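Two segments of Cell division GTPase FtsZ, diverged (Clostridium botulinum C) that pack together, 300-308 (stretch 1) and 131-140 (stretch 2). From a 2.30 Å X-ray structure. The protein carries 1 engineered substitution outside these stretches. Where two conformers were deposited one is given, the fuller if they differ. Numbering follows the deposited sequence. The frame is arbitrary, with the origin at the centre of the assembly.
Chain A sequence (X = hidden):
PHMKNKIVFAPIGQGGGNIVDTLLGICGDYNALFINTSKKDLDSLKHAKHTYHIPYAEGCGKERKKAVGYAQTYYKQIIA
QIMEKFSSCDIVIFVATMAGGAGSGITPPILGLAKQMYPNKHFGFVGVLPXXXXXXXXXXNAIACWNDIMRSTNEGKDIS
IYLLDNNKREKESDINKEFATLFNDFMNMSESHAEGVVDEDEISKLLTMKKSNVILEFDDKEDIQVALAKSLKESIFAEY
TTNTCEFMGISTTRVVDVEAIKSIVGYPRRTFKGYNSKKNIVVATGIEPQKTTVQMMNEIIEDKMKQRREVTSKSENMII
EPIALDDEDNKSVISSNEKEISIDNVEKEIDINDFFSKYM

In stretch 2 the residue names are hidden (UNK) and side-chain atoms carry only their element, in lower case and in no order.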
# COMPACT_ATOMS: atom_id res chain seq x y z
N ILE A 300 9.82 -3.22 20.57
CA ILE A 300 8.69 -2.66 21.30
C ILE A 300 8.04 -3.74 22.15
O ILE A 300 7.72 -3.54 23.31
CB ILE A 300 7.62 -2.10 20.35
CG1 ILE A 300 8.23 -1.09 19.37
CG2 ILE A 300 6.47 -1.51 21.14
CD1 ILE A 300 8.89 0.09 20.04
N ILE A 301 7.85 -4.91 21.54
CA ILE A 301 7.24 -6.04 22.23
C ILE A 301 8.07 -6.45 23.43
O ILE A 301 7.54 -6.64 24.52
CB ILE A 301 7.06 -7.23 21.27
CG1 ILE A 301 5.98 -6.91 20.24
CG2 ILE A 301 6.73 -8.50 22.04
CD1 ILE A 301 6.04 -7.76 19.00
N GLU A 302 9.38 -6.58 23.24
CA GLU A 302 10.29 -6.91 24.34
C GLU A 302 10.14 -5.94 25.51
O GLU A 302 10.02 -6.36 26.66
CB GLU A 302 11.75 -6.89 23.88
CG GLU A 302 12.16 -8.00 22.92
CD GLU A 302 13.62 -7.88 22.51
OE1 GLU A 302 14.50 -7.85 23.40
OE2 GLU A 302 13.89 -7.81 21.29
N ASP A 303 10.14 -4.64 25.20
CA ASP A 303 10.09 -3.61 26.23
C ASP A 303 8.74 -3.56 26.96
O ASP A 303 8.70 -3.34 28.17
CB ASP A 303 10.43 -2.25 25.64
CG ASP A 303 11.81 -2.23 25.01
OD1 ASP A 303 12.65 -3.05 25.42
OD2 ASP A 303 12.04 -1.40 24.10
N LYS A 304 7.66 -3.77 26.23
CA LYS A 304 6.33 -3.80 26.84
C LYS A 304 6.10 -5.07 27.65
O LYS A 304 5.30 -5.08 28.59
CB LYS A 304 5.23 -3.62 25.78
CG LYS A 304 4.83 -2.17 25.58
CD LYS A 304 4.65 -1.83 24.11
CE LYS A 304 4.49 -0.33 23.89
NZ LYS A 304 3.17 0.16 24.35
N MET A 305 6.81 -6.14 27.29
CA MET A 305 6.75 -7.39 28.05
C MET A 305 7.54 -7.27 29.34
O MET A 305 7.17 -7.84 30.37
CB MET A 305 7.30 -8.55 27.22
CG MET A 305 6.28 -9.20 26.32
SD MET A 305 6.99 -10.63 25.48
CE MET A 305 5.66 -11.06 24.36
N LYS A 306 8.64 -6.53 29.26
CA LYS A 306 9.45 -6.25 30.43
C LYS A 306 8.56 -5.58 31.48
O LYS A 306 8.57 -5.97 32.65
CB LYS A 306 10.62 -5.34 30.04
CG LYS A 306 11.74 -5.30 31.06
CD LYS A 306 13.01 -4.71 30.47
CE LYS A 306 14.12 -4.71 31.51
NZ LYS A 306 15.40 -4.16 30.97
N GLN A 307 7.78 -4.60 31.04
CA GLN A 307 6.83 -3.91 31.92
C GLN A 307 5.85 -4.86 32.62
O GLN A 307 5.21 -4.47 33.60
CB GLN A 307 6.06 -2.83 31.15
CG GLN A 307 6.87 -1.58 30.80
CD GLN A 307 6.06 -0.56 30.01
OE1 GLN A 307 5.26 -0.92 29.14
NE2 GLN A 307 6.27 0.72 30.31
N ARG A 308 5.72 -6.09 32.13
CA ARG A 308 4.74 -7.02 32.71
C ARG A 308 5.39 -8.20 33.44
O ARG A 308 6.45 -8.07 34.04
CB ARG A 308 3.78 -7.52 31.63
CG ARG A 308 3.27 -6.43 30.69
CD ARG A 308 2.29 -6.96 29.64
NE ARG A 308 0.91 -6.92 30.12
CZ ARG A 308 0.11 -7.99 30.21
NH1 ARG A 308 0.54 -9.18 29.83
NH2 ARG A 308 -1.12 -7.85 30.67
N UNK A 131 1.54 2.38 15.51
CA UNK A 131 2.40 3.30 16.26
C UNK A 131 3.15 2.55 17.35
O UNK A 131 2.64 1.56 17.91
c UNK A 131 0.82 5.36 16.13
n UNK A 131 0.23 8.29 15.66
c UNK A 131 -0.75 7.35 16.31
c UNK A 131 1.57 4.36 16.97
c UNK A 131 -0.01 6.26 17.07
N UNK A 132 4.33 3.05 17.70
CA UNK A 132 5.11 2.56 18.84
C UNK A 132 4.35 2.54 20.17
O UNK A 132 4.68 1.75 21.07
c UNK A 132 6.40 3.37 19.00
N UNK A 133 3.36 3.41 20.32
CA UNK A 133 2.62 3.48 21.57
C UNK A 133 1.56 2.40 21.71
O UNK A 133 1.06 2.16 22.80
c UNK A 133 1.95 4.86 21.76
c UNK A 133 2.99 5.96 21.94
o UNK A 133 1.11 5.15 20.64
N UNK A 134 1.21 1.74 20.61
CA UNK A 134 0.22 0.68 20.68
C UNK A 134 0.76 -0.41 21.58
O UNK A 134 1.96 -0.45 21.86
c UNK A 134 -0.10 0.14 19.28
c UNK A 134 -1.87 1.90 18.81
o UNK A 134 -1.73 2.94 19.48
o UNK A 134 -2.99 1.40 18.56
c UNK A 134 -0.63 1.19 18.30
N UNK A 135 -0.11 -1.31 22.01
CA UNK A 135 0.29 -2.36 22.94
C UNK A 135 0.77 -3.66 22.29
O UNK A 135 0.86 -3.77 21.07
c UNK A 135 -1.00 -1.55 24.94
c UNK A 135 -0.84 -2.65 23.92
o UNK A 135 -2.12 -1.01 25.06
o UNK A 135 0.00 -1.21 25.59
N UNK A 136 1.06 -4.64 23.14
CA UNK A 136 1.66 -5.90 22.72
C UNK A 136 0.90 -6.69 21.64
O UNK A 136 1.46 -7.02 20.61
c UNK A 136 2.78 -6.82 26.30
c UNK A 136 2.55 -6.01 25.05
c UNK A 136 1.87 -6.81 23.94
c UNK A 136 2.68 -8.04 23.57
N UNK A 137 -0.36 -7.00 21.90
CA UNK A 137 -1.16 -7.76 20.94
C UNK A 137 -1.18 -7.10 19.56
O UNK A 137 -1.19 -7.79 18.52
o UNK A 137 -3.80 -8.94 23.19
c UNK A 137 -2.72 -8.90 22.58
o UNK A 137 -1.74 -9.63 22.86
c UNK A 137 -2.60 -7.92 21.43
N UNK A 138 -1.21 -5.78 19.56
CA UNK A 138 -1.23 -5.02 18.33
C UNK A 138 0.05 -5.30 17.54
O UNK A 138 -0.00 -5.69 16.37
c UNK A 138 -2.74 -3.14 19.23
c UNK A 138 -1.38 -3.53 18.64
o UNK A 138 -3.79 -2.81 21.34
c UNK A 138 -2.87 -3.38 20.73
o UNK A 138 -2.05 -4.14 21.31
N UNK A 139 1.19 -5.12 18.19
CA UNK A 139 2.47 -5.38 17.55
C UNK A 139 2.59 -6.86 17.18
O UNK A 139 3.13 -7.20 16.13
c UNK A 139 3.50 -1.38 19.24
n UNK A 139 4.23 -1.30 18.14
c UNK A 139 3.78 -3.43 18.48
c UNK A 139 4.42 -2.57 17.65
c UNK A 139 3.63 -4.92 18.43
n UNK A 139 3.20 -2.65 19.46
N UNK A 140 2.08 -7.74 18.03
CA UNK A 140 2.18 -9.15 17.73
C UNK A 140 1.40 -9.50 16.47
O UNK A 140 1.87 -10.30 15.65
c UNK A 140 2.75 -10.03 20.05
c UNK A 140 2.61 -12.76 20.55
s UNK A 140 2.30 -11.20 21.37
c UNK A 140 1.74 -10.01 18.91

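Position 131 carries four carbons in an unbranched row ending in nitrogen, and nothing of it reaches stretch 1: a lysine, Lys131, whose terminal amine is satisfied elsewhere in the structure. Its backbone opens a type I turn that closes at position 134.

At 132 a single carbon stands on the backbone, against the end of the Ile300 side chain, so this is Ala132. Its CB lies 4.2 Å from Ile300 CD1, and its carbonyl O is 3.7 Å from Ile300 CG2.

Position 133 has one carbon bearing an oxygen and a carbon, the fork of a threonine. The CA-to-CB bond of Thr133 points away from stretch 1, so the residue contributes its backbone: Lys304 NZ gives a weak hydrogen bond to Thr133 O at 3.3 Å.

Position 134 shows three carbons, the third with two oxygens. This is Glu134; its carboxylate leads away, while its carbonyl O accepts a hydrogen bond from Lys304 NZ at 2.8 Å.

Two carbons at 135, the second with two oxygens, bring one oxygen near the Lys304 amine: Asp135. It sits at the N-cap position, yet its side chain makes no capping bond; OD1 forms a long salt bridge with Lys304 NZ at 3.7 Å.

At 136 four carbons fork at the first; the longer arm, two carbons long, lies against Lys304 and ends against Met305 and Arg308: an isoleucine. Ile136 loses more surface to stretch 1 than any other residue of its stretch. Its CG1 lies 3.7 Å from Lys304 CB, and its CD1 reaches to 3.4 Å from Arg308 CD and 4.2 Å from Met305 CG.

Position 137 repeats the two carbons and two oxygens of an aspartate; Asp137 makes no contact with stretch 1. Position 138, with three carbons and two oxygens on the third, is Glu138, equally uninvolved.

Position 139 holds one carbon and a five-membered ring of three carbons and two nitrogens, one face covered by Ile300, hence His139. Ile300 CG2 makes a CH-pi contact 3.8 Å from the ring centroid. Within the stretch, ND1 donates to Asp135 O at 3.1 Å.

Position 140 has two carbons, a sulfur and a last carbon without branches, beside Ile301: Met140, whose CG is 4.1 Å from Ile301 CD1.

The two helices run nearly antiparallel, at 156°; the isoleucines and the histidine ring pack between them, with Met305 and Met140 meeting loosely at the edge. Lys304 packs its aliphatic chain against Ile136, while its amine binds carbonyls before the second helix. The rule is apolar packing beside a lysine anchored largely by backbone.

Stretch 2 (131-140) KATEDIDEHM
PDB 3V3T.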